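Local coordinates for protein sphingomyelinase C (Streptomyces griseocarneus, PDB 7CNE) that belongs to the DNase I-like endonuclease/exonuclease/phosphatase clan, with a core of two packed beta sheets flanked by helices, at residues A[162-167]-A[201-206]; A[80-85]-A[90-95]; A[13-18]-A[35-40]; A[133-138]-A[144-149]. All blocks are in the same frame, centred on the assembly; numbering follows the deposited sequence.

Contact 1 of 4, residues A[162-167]-A[201-206]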
# COMPACT_ATOMS: atom_id res chain seq x y z
N GLU A 162 -3.42 -2.60 21.17
CA GLU A 162 -4.57 -2.98 20.35
C GLU A 162 -4.25 -2.90 18.86
O GLU A 162 -4.72 -3.74 18.08
CB GLU A 162 -5.78 -2.11 20.69
CG GLU A 162 -7.08 -2.71 20.16
CD GLU A 162 -8.30 -1.87 20.50
OE1 GLU A 162 -8.11 -0.71 20.93
OE2 GLU A 162 -9.43 -2.37 20.33
N ALA A 163 -3.49 -1.89 18.44
CA ALA A 163 -3.14 -1.75 17.03
C ALA A 163 -2.38 -2.97 16.52
O ALA A 163 -2.70 -3.52 15.46
CB ALA A 163 -2.33 -0.47 16.80
N ALA A 164 -1.35 -3.40 17.25
CA ALA A 164 -0.60 -4.58 16.86
C ALA A 164 -1.47 -5.83 16.88
O ALA A 164 -1.36 -6.69 15.99
CB ALA A 164 0.61 -4.78 17.77
N ALA A 165 -2.35 -5.95 17.88
CA ALA A 165 -3.25 -7.10 17.93
C ALA A 165 -4.15 -7.14 16.70
O ALA A 165 -4.40 -8.21 16.14
CB ALA A 165 -4.09 -7.05 19.20
N ASP A 166 -4.67 -5.99 16.27
CA ASP A 166 -5.55 -5.98 15.12
C ASP A 166 -4.78 -6.17 13.81
O ASP A 166 -5.28 -6.82 12.90
CB ASP A 166 -6.39 -4.71 15.09
CG ASP A 166 -7.53 -4.77 16.08
OD1 ASP A 166 -7.83 -5.89 16.55
OD2 ASP A 166 -8.13 -3.73 16.39
N ARG A 167 -3.55 -5.64 13.71
CA ARG A 167 -2.72 -5.97 12.55
C ARG A 167 -2.55 -7.48 12.43
O ARG A 167 -2.64 -8.04 11.33
CB ARG A 167 -1.35 -5.30 12.63
CG ARG A 167 -1.33 -3.82 12.27
CD ARG A 167 0.08 -3.30 12.03
NE ARG A 167 0.89 -3.19 13.24
CZ ARG A 167 0.90 -2.15 14.06
NH1 ARG A 167 0.11 -1.09 13.83
NH2 ARG A 167 1.70 -2.16 15.12
N SER A 201 11.75 -4.22 14.20
CA SER A 201 11.12 -4.59 15.46
C SER A 201 10.78 -6.08 15.49
O SER A 201 10.81 -6.77 14.47
CB SER A 201 9.84 -3.78 15.68
OG SER A 201 8.83 -4.23 14.77
N ALA A 202 10.43 -6.55 16.70
CA ALA A 202 10.03 -7.95 16.87
C ALA A 202 8.74 -8.27 16.12
O ALA A 202 8.51 -9.44 15.76
CB ALA A 202 9.86 -8.26 18.36
N GLU A 203 7.88 -7.28 15.89
CA GLU A 203 6.63 -7.53 15.17
C GLU A 203 6.87 -7.95 13.72
O GLU A 203 6.01 -8.60 13.12
CB GLU A 203 5.73 -6.28 15.23
CG GLU A 203 4.33 -6.48 14.64
CD GLU A 203 3.44 -5.24 14.72
OE1 GLU A 203 2.24 -5.37 14.43
OE2 GLU A 203 3.94 -4.15 15.08
N TYR A 204 8.04 -7.62 13.14
CA TYR A 204 8.36 -8.10 11.80
C TYR A 204 8.22 -9.61 11.69
O TYR A 204 7.57 -10.13 10.77
CB TYR A 204 9.78 -7.67 11.42
CG TYR A 204 10.30 -8.27 10.13
CD1 TYR A 204 9.84 -7.82 8.90
CD2 TYR A 204 11.26 -9.28 10.15
CE1 TYR A 204 10.33 -8.37 7.70
CE2 TYR A 204 11.75 -9.83 8.96
CZ TYR A 204 11.28 -9.38 7.75
OH TYR A 204 11.78 -9.92 6.57
N ALA A 205 8.81 -10.34 12.64
CA ALA A 205 8.73 -11.80 12.59
C ALA A 205 7.30 -12.31 12.79
O ALA A 205 6.91 -13.31 12.18
CB ALA A 205 9.68 -12.43 13.62
N SER A 206 6.51 -11.66 13.64
CA SER A 206 5.14 -12.14 13.79
C SER A 206 4.29 -11.81 12.56
O SER A 206 3.38 -12.57 12.21
CB SER A 206 4.50 -11.60 15.07
OG SER A 206 4.45 -10.19 15.08
O HOH W 1 1.03 -7.48 14.84
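R167, in the second turn of helix 162-180, meets E203 at the start of helix 203-211 in a two-nitrogen salt bridge. Along 201-206, S201 comes first: its OG accepts a weak capping bond from E203 N at 3.4 Å and is itself bonded to the carbonyl of D198, so the turn into the helix is tied. E203 then carries the contact. Its CG stands anti to the backbone N (chi1 -173°) and the chain beyond stays extended, which carries the carboxylate across to the other helix. The R167 and E203 side chains cross at about a right angle, and the guanidinium grips side-on, its plane 40° from the carboxylate. R167 NE reaches E203 OE1 at 2.8 Å (angle at the hydrogen 160°), nearly in the guanidinium plane, meeting the oxygen on its syn side but out of the carboxylate plane. R167 NH2 takes the syn lone pair of E203 OE2 at 3.0 Å, and adds a weak second bond to OE1. The methyl of A164 lies beside the same oxygen, CB to E203 OE1 3.8 Å. A water lies between E203 OE1 and the backbone O of A164, its 2.5 Å to OE1 unusually short and so doubtful. Further on, S206 OG bonds to E203 O. On the other arm R167 NH1 is held by Q152 O and T154 OG1. With all three guanidinium nitrogens engaged, the group has little freedom to rotate. The carboxylate, bonded by NE and NH2, probably stays ionised, and between these two segments the link is mainly through charge.

Contact 2 of 4, residues A[80-85]-A[90-95]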
# COMPACT_ATOMS: atom_id res chain seq x y z
N ARG A 80 -14.68 2.30 -1.58
CA ARG A 80 -15.56 3.37 -2.08
C ARG A 80 -16.99 2.87 -2.26
O ARG A 80 -17.94 3.51 -1.79
CB ARG A 80 -15.03 3.91 -3.41
CG ARG A 80 -14.34 5.24 -3.32
CD ARG A 80 -14.20 5.86 -4.68
NE ARG A 80 -12.91 6.52 -4.83
CZ ARG A 80 -12.52 7.18 -5.91
NH1 ARG A 80 -13.33 7.28 -6.97
NH2 ARG A 80 -11.33 7.75 -5.94
N SER A 81 -17.16 1.75 -2.94
CA SER A 81 -18.49 1.17 -3.16
C SER A 81 -18.31 -0.27 -3.60
O SER A 81 -17.19 -0.77 -3.73
CB SER A 81 -19.28 1.98 -4.18
OG SER A 81 -18.76 1.77 -5.48
N ARG A 82 -19.44 -0.95 -3.86
CA ARG A 82 -19.41 -2.29 -4.43
C ARG A 82 -19.20 -2.30 -5.94
O ARG A 82 -18.93 -3.37 -6.50
CB ARG A 82 -20.71 -3.03 -4.09
CG ARG A 82 -20.88 -3.31 -2.61
CD ARG A 82 -22.16 -4.09 -2.34
NE ARG A 82 -22.45 -4.14 -0.91
CZ ARG A 82 -22.14 -5.16 -0.12
NH1 ARG A 82 -21.52 -6.22 -0.62
NH2 ARG A 82 -22.45 -5.12 1.18
N ASP A 83 -19.30 -1.16 -6.61
CA ASP A 83 -19.20 -1.11 -8.06
C ASP A 83 -17.78 -1.39 -8.54
O ASP A 83 -16.80 -0.95 -7.93
CB ASP A 83 -19.62 0.27 -8.58
CG ASP A 83 -21.07 0.58 -8.29
OD1 ASP A 83 -21.89 -0.36 -8.32
OD2 ASP A 83 -21.37 1.77 -8.04
N GLY A 84 -17.67 -2.08 -9.67
CA GLY A 84 -16.38 -2.24 -10.31
C GLY A 84 -15.51 -3.35 -9.75
O GLY A 84 -14.36 -3.48 -10.18
N TRP A 85 -16.03 -4.12 -8.80
CA TRP A 85 -15.37 -5.30 -8.25
C TRP A 85 -16.12 -6.55 -8.68
O TRP A 85 -17.34 -6.53 -8.87
CB TRP A 85 -15.34 -5.26 -6.71
CG TRP A 85 -14.64 -4.08 -6.13
CD1 TRP A 85 -15.21 -2.93 -5.64
CD2 TRP A 85 -13.22 -3.92 -5.96
NE1 TRP A 85 -14.24 -2.08 -5.18
CE2 TRP A 85 -13.01 -2.66 -5.37
CE3 TRP A 85 -12.12 -4.73 -6.25
CZ2 TRP A 85 -11.73 -2.18 -5.06
CZ3 TRP A 85 -10.83 -4.25 -5.95
CH2 TRP A 85 -10.66 -2.99 -5.35
N GLY A 90 -15.88 -9.21 3.67
CA GLY A 90 -15.48 -8.55 4.91
C GLY A 90 -16.54 -7.59 5.43
O GLY A 90 -17.68 -7.55 4.94
N LYS A 91 -16.15 -6.80 6.44
CA LYS A 91 -17.10 -5.93 7.14
C LYS A 91 -17.31 -4.59 6.42
O LYS A 91 -17.17 -3.51 6.99
CB LYS A 91 -16.64 -5.69 8.58
CG LYS A 91 -17.08 -6.77 9.55
CD LYS A 91 -16.52 -6.54 10.96
CE LYS A 91 -16.75 -7.76 11.83
NZ LYS A 91 -16.05 -7.65 13.14
N TYR A 92 -17.70 -4.69 5.15
CA TYR A 92 -17.95 -3.51 4.33
C TYR A 92 -19.11 -2.71 4.90
O TYR A 92 -20.13 -3.27 5.31
CB TYR A 92 -18.24 -3.94 2.89
CG TYR A 92 -18.71 -2.81 1.97
CD1 TYR A 92 -17.79 -1.95 1.37
CD2 TYR A 92 -20.06 -2.62 1.70
CE1 TYR A 92 -18.21 -0.92 0.53
CE2 TYR A 92 -20.49 -1.60 0.87
CZ TYR A 92 -19.57 -0.76 0.28
OH TYR A 92 -20.00 0.26 -0.54
N SER A 93 -18.95 -1.38 4.94
CA SER A 93 -20.01 -0.47 5.36
C SER A 93 -20.43 0.40 4.18
O SER A 93 -19.57 1.01 3.53
CB SER A 93 -19.55 0.41 6.51
OG SER A 93 -20.36 1.56 6.61
N ALA A 94 -21.74 0.47 3.92
CA ALA A 94 -22.24 1.30 2.83
C ALA A 94 -22.42 2.76 3.24
O ALA A 94 -22.54 3.62 2.37
CB ALA A 94 -23.58 0.75 2.31
N THR A 95 -22.43 3.05 4.53
CA THR A 95 -22.68 4.41 4.98
C THR A 95 -21.41 5.18 5.30
O THR A 95 -21.43 6.41 5.26
CB THR A 95 -23.59 4.40 6.22
OG1 THR A 95 -22.91 3.74 7.29
CG2 THR A 95 -24.88 3.65 5.93
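Y92 and R82 meet across the loops on either side of strand 87-90, and their flat groups are turned 69° apart, far from a parallel stack. The guanidinium lays one face over Y92 CD2, with R82 NH2 at 3.5 Å from that carbon. Seen from the ring, the same nitrogen approaches obliquely. The arginine chain runs extended from CG to NE, and this lets it follow the ring margin: R82 CG lies 3.9 Å from Y92 CE2, and R82 NE lies 3.7 Å from the same atom. Y92 sets its CG anti to the backbone N (chi1 172°), a setting that throws the ring across toward 80-85. Its hydroxyl end lands on S81, with Y92 OH 3.2 Å from S81 CA and 4.1 Å from S81 CB. The backbone beneath is held locally. S81 OG accepts from D83 N at 3.2 Å, an ST turn, and leads into the type II turn R82-W85; S93 OG makes a second ST turn with T95 N. Beyond the pair, S81 O is bonded by Q115 NE2 and S93 O by N129 ND2, while the side chain of Y92 also touches I117 of strand 110-117. R80, whose CB points away from Y92, sends its charge to D61. No hydrogen bond spans the two segments, and the evidence is for van der Waals contact, with an aromatic ring packed on arginine methylene and guanidinium atoms at the surface. Any attraction between the R82 charge and the ring is therefore probably modest, since the geometry is not that of a face-on cation-pi pair.

Contact 3 of 4, residues A[13-18]-A[35-40]; sequences LTYNTF and REIAAA
T17 and I37 mark the nearest backbone approach of segments 13-18 (strand 12-19) and 35-40 (the end of helix 30-39 and the residue after it), with CA atoms 8.0 Å apart, bridged by side chains without a hydrogen bond. I37 does the bridging. Its CG1 is anti to the carbonyl carbon (chi1 -72°) and its CD1 extends beyond, reaching the strand between Y15 and T17. The tyrosine receives it at the ring edge: Y15 CE2 is 3.7 Å from I37 CD1 and equally far from I37 CG1, with CG1 in the ring plane. The second branch joins in, I37 CG2 lying 3.8 Å from Y15 CE2, so both arms of the isoleucine press on one corner of the ring. T17 also meets I37 CD1, through its CB at 4.0 Å, the two side chains at about a right angle. Its OG1 is bonded to Q52 O of the adjoining strand, while CB and CG2 are the atoms nearest I37. Between these two, N16 points off to another side, where its OD1 accepts from F18 N at 3.1 Å in an Asx turn and its ND2 is bonded to D194 and E53. All three residues that touch are buried. The contact belongs to the beta-alpha-beta unit of strand 12-19, helix 30-39 and strand 48-54, whose two strands run parallel and share backbone bonds such as Y15 with V50 and Q52. The helix thus covers the strand face that bears Y15, whose ring also meets F42, while strand 293-297 pairs along the other edge of strand 12-19.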
# COMPACT_ATOMS: atom_id res chain seq x y z
N LEU A 13 5.83 -2.12 -7.26
CA LEU A 13 5.96 -0.92 -6.44
C LEU A 13 4.84 -0.88 -5.41
O LEU A 13 3.68 -1.10 -5.73
CB LEU A 13 5.91 0.34 -7.31
CG LEU A 13 5.65 1.68 -6.62
CD1 LEU A 13 6.87 2.14 -5.79
CD2 LEU A 13 5.27 2.75 -7.65
N THR A 14 5.19 -0.58 -4.16
CA THR A 14 4.19 -0.20 -3.17
C THR A 14 4.53 1.20 -2.69
O THR A 14 5.70 1.51 -2.43
CB THR A 14 4.09 -1.21 -2.01
OG1 THR A 14 3.10 -0.78 -1.08
CG2 THR A 14 5.42 -1.41 -1.26
N TYR A 15 3.51 2.06 -2.61
CA TYR A 15 3.73 3.48 -2.29
C TYR A 15 2.53 4.06 -1.57
O TYR A 15 1.41 4.06 -2.10
CB TYR A 15 4.01 4.28 -3.57
CG TYR A 15 4.43 5.71 -3.31
CD1 TYR A 15 5.44 6.01 -2.40
CD2 TYR A 15 3.81 6.76 -3.99
CE1 TYR A 15 5.85 7.34 -2.19
CE2 TYR A 15 4.20 8.07 -3.78
CZ TYR A 15 5.21 8.36 -2.89
OH TYR A 15 5.58 9.68 -2.71
N ASN A 16 2.77 4.59 -0.37
CA ASN A 16 1.75 5.30 0.38
C ASN A 16 1.76 6.76 -0.09
O ASN A 16 2.73 7.48 0.16
CB ASN A 16 2.01 5.19 1.88
CG ASN A 16 0.94 5.86 2.73
OD1 ASN A 16 0.44 6.94 2.39
ND2 ASN A 16 0.58 5.23 3.86
N THR A 17 0.68 7.19 -0.73
CA THR A 17 0.63 8.48 -1.43
C THR A 17 0.25 9.66 -0.56
O THR A 17 0.40 10.80 -1.01
CB THR A 17 -0.37 8.43 -2.59
OG1 THR A 17 -1.69 8.26 -2.06
CG2 THR A 17 -0.03 7.30 -3.56
N PHE A 18 -0.27 9.44 0.65
CA PHE A 18 -0.68 10.53 1.54
C PHE A 18 -1.59 11.53 0.81
O PHE A 18 -1.37 12.75 0.82
CB PHE A 18 0.54 11.23 2.15
CG PHE A 18 0.19 12.23 3.21
CD1 PHE A 18 -0.61 11.87 4.28
CD2 PHE A 18 0.68 13.53 3.15
CE1 PHE A 18 -0.93 12.79 5.27
CE2 PHE A 18 0.37 14.46 4.14
CZ PHE A 18 -0.44 14.09 5.20
N ARG A 35 -0.20 14.47 -9.37
CA ARG A 35 0.35 14.61 -10.71
C ARG A 35 1.84 14.28 -10.71
O ARG A 35 2.31 13.53 -11.57
CB ARG A 35 0.10 16.04 -11.23
CG ARG A 35 0.53 16.28 -12.68
CD ARG A 35 0.07 17.66 -13.18
NE ARG A 35 -1.36 17.72 -13.50
CZ ARG A 35 -1.88 17.54 -14.72
NH1 ARG A 35 -1.09 17.27 -15.76
NH2 ARG A 35 -3.19 17.63 -14.90
N GLU A 36 2.57 14.77 -9.72
CA GLU A 36 4.01 14.52 -9.65
C GLU A 36 4.35 13.06 -9.36
O GLU A 36 5.38 12.56 -9.82
CB GLU A 36 4.63 15.45 -8.61
CG GLU A 36 4.65 16.88 -9.10
CD GLU A 36 5.30 17.00 -10.47
OE1 GLU A 36 4.59 17.22 -11.48
OE2 GLU A 36 6.53 16.84 -10.52
N ILE A 37 3.51 12.36 -8.59
CA ILE A 37 3.76 10.94 -8.32
C ILE A 37 3.72 10.13 -9.61
O ILE A 37 4.57 9.26 -9.83
CB ILE A 37 2.76 10.40 -7.27
CG1 ILE A 37 3.08 10.95 -5.89
CG2 ILE A 37 2.83 8.88 -7.20
CD1 ILE A 37 1.91 10.73 -4.87
N ALA A 38 2.73 10.38 -10.47
CA ALA A 38 2.69 9.66 -11.74
C ALA A 38 3.91 9.92 -12.61
O ALA A 38 4.23 9.10 -13.47
CB ALA A 38 1.42 10.00 -12.52
N ALA A 39 4.61 11.05 -12.42
CA ALA A 39 5.78 11.34 -13.24
C ALA A 39 7.10 10.96 -12.57
O ALA A 39 8.15 11.02 -13.23
CB ALA A 39 5.81 12.83 -13.62
N ALA A 40 7.07 10.54 -11.31
CA ALA A 40 8.31 10.26 -10.60
C ALA A 40 9.03 9.05 -11.19
O ALA A 40 8.42 8.17 -11.81
CB ALA A 40 8.05 10.04 -9.11

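Contact 4 of 4, residues A[133-138]-A[144-149]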
# COMPACT_ATOMS: atom_id res chain seq x y z
N ALA A 133 -7.32 -5.38 -1.51
CA ALA A 133 -7.73 -5.75 -2.85
C ALA A 133 -7.01 -7.04 -3.23
O ALA A 133 -5.83 -7.21 -2.92
CB ALA A 133 -7.38 -4.66 -3.86
N TYR A 134 -7.73 -7.94 -3.90
CA TYR A 134 -7.18 -9.19 -4.41
C TYR A 134 -7.29 -9.17 -5.92
O TYR A 134 -8.40 -9.06 -6.45
CB TYR A 134 -7.92 -10.39 -3.84
CG TYR A 134 -7.55 -11.72 -4.47
CD1 TYR A 134 -6.31 -12.29 -4.25
CD2 TYR A 134 -8.47 -12.42 -5.25
CE1 TYR A 134 -5.97 -13.51 -4.79
CE2 TYR A 134 -8.13 -13.65 -5.82
CZ TYR A 134 -6.88 -14.18 -5.58
OH TYR A 134 -6.53 -15.40 -6.11
N VAL A 135 -6.16 -9.28 -6.62
CA VAL A 135 -6.18 -9.31 -8.07
C VAL A 135 -5.45 -10.55 -8.57
O VAL A 135 -4.44 -10.97 -7.99
CB VAL A 135 -5.57 -8.04 -8.71
CG1 VAL A 135 -6.29 -6.83 -8.21
CG2 VAL A 135 -4.08 -7.93 -8.44
N VAL A 136 -6.01 -11.16 -9.61
CA VAL A 136 -5.36 -12.23 -10.36
C VAL A 136 -4.96 -11.64 -11.70
O VAL A 136 -5.82 -11.15 -12.44
CB VAL A 136 -6.29 -13.44 -10.57
CG1 VAL A 136 -5.57 -14.51 -11.38
CG2 VAL A 136 -6.76 -13.99 -9.23
N LEU A 137 -3.66 -11.65 -11.98
CA LEU A 137 -3.14 -11.13 -13.24
C LEU A 137 -2.76 -12.27 -14.17
O LEU A 137 -2.31 -13.33 -13.73
CB LEU A 137 -1.91 -10.26 -13.00
CG LEU A 137 -2.07 -9.22 -11.87
CD1 LEU A 137 -0.74 -8.56 -11.60
CD2 LEU A 137 -3.15 -8.18 -12.22
N ASN A 138 -2.93 -12.03 -15.47
CA ASN A 138 -2.47 -12.94 -16.51
C ASN A 138 -1.15 -12.40 -17.07
O ASN A 138 -1.12 -11.34 -17.70
CB ASN A 138 -3.51 -13.09 -17.62
CG ASN A 138 -3.24 -14.30 -18.47
OD1 ASN A 138 -2.45 -14.24 -19.43
ND2 ASN A 138 -3.85 -15.41 -18.11
N VAL A 144 -0.68 -14.63 -11.74
CA VAL A 144 0.03 -14.08 -10.59
C VAL A 144 -1.01 -13.42 -9.70
O VAL A 144 -1.86 -12.66 -10.19
CB VAL A 144 1.11 -13.07 -11.03
CG1 VAL A 144 1.69 -12.35 -9.82
CG2 VAL A 144 2.20 -13.78 -11.83
N HIS A 145 -0.96 -13.70 -8.40
CA HIS A 145 -1.94 -13.21 -7.45
C HIS A 145 -1.30 -12.12 -6.60
O HIS A 145 -0.18 -12.30 -6.09
CB HIS A 145 -2.47 -14.34 -6.56
CG HIS A 145 -2.98 -15.52 -7.33
ND1 HIS A 145 -4.31 -15.84 -7.39
CD2 HIS A 145 -2.33 -16.42 -8.09
CE1 HIS A 145 -4.47 -16.91 -8.16
NE2 HIS A 145 -3.28 -17.28 -8.60
N VAL A 146 -2.00 -11.00 -6.44
CA VAL A 146 -1.50 -9.88 -5.65
C VAL A 146 -2.59 -9.47 -4.67
O VAL A 146 -3.74 -9.29 -5.07
CB VAL A 146 -1.10 -8.68 -6.53
CG1 VAL A 146 -0.61 -7.52 -5.65
CG2 VAL A 146 -0.02 -9.08 -7.51
N VAL A 147 -2.22 -9.33 -3.40
CA VAL A 147 -3.05 -8.66 -2.40
C VAL A 147 -2.40 -7.32 -2.10
O VAL A 147 -1.22 -7.26 -1.74
CB VAL A 147 -3.21 -9.48 -1.11
CG1 VAL A 147 -4.03 -8.69 -0.06
CG2 VAL A 147 -3.84 -10.85 -1.41
N GLY A 148 -3.15 -6.24 -2.27
CA GLY A 148 -2.67 -4.90 -1.95
C GLY A 148 -3.43 -4.39 -0.74
O GLY A 148 -4.65 -4.57 -0.66
N THR A 149 -2.73 -3.77 0.20
CA THR A 149 -3.42 -3.38 1.42
C THR A 149 -2.69 -2.25 2.12
O THR A 149 -1.60 -1.81 1.71
CB THR A 149 -3.59 -4.58 2.37
OG1 THR A 149 -4.56 -4.26 3.38
CG2 THR A 149 -2.27 -4.94 3.05
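Y134 and H145, on adjacent strands of a beta hairpin, point the same way from the sheet and meet through a hydroxyl and a ring nitrogen. From CB, the tyrosine ring is set by a CG anti to the backbone N (chi1 171°), which brings it toward the partner strand, alongside H145. Its CD1 then meets V147 CG2 at 4.0 Å, the methyl lying at the ring edge. CE1 is next, 4.0 Å from H145 CB and in the plane of the imidazole. Y134 CZ then comes 3.6 Å from H145 ND1, and at the tip Y134 OH and H145 ND1 are hydrogen-bonded at 2.6 Å. The rings lie rim to rim, planes 28° apart, neither over the face of the other. V136 packs against the imidazole too, its CG1 over one face and its CG2 3.6 Å from H145 ND1. On the opposite side of the sheet A133, V135, L137, V144 and V146 form an apolar patch across the two strands, where V135 CG2 and V146 CB are 3.6 Å apart. The strands run antiparallel, with axes at 155°, and their hydrogen-bonded pairs are A133-G148, V135-V146 and L137-V144. The tightest of these bonds is L137 N to V144 O, 2.7 Å. Strands 110-117 and 188-192 flank the hairpin, and F177 meets the Y134 ring edge-to-face. H145 NE2 is bonded to E187 OE2, so both imidazole nitrogens have partners, which should hold the ring's rotation. The carboxylate would probably polarise the imidazole and strengthen the link to the phenol, a buried polar chain in an otherwise apolar stretch of sheet.

Contacts 3 and 4 belong to different sheets of the core, strand 12-19 in one and the hairpin 131-139/142-150 in the other, and their centres lie 19 Å apart. Contact 2 sits on the loops beside that hairpin and is the one that touches it: W85 CH2 packs on A133 CB at 4.0 Å. Contact 1 follows contact 4 in the chain, strand 142-150 preceding helix 162-180, yet nearest atoms stay about 9 Å apart. Contacts 1 and 3 lie on opposite sides of the chain centre, 26 Å between centres. At contact 2, 4-(2-hydroxyethyl)-1-piperazine ethanesulfonic acid makes a weak hydrogen bond with S93 OG.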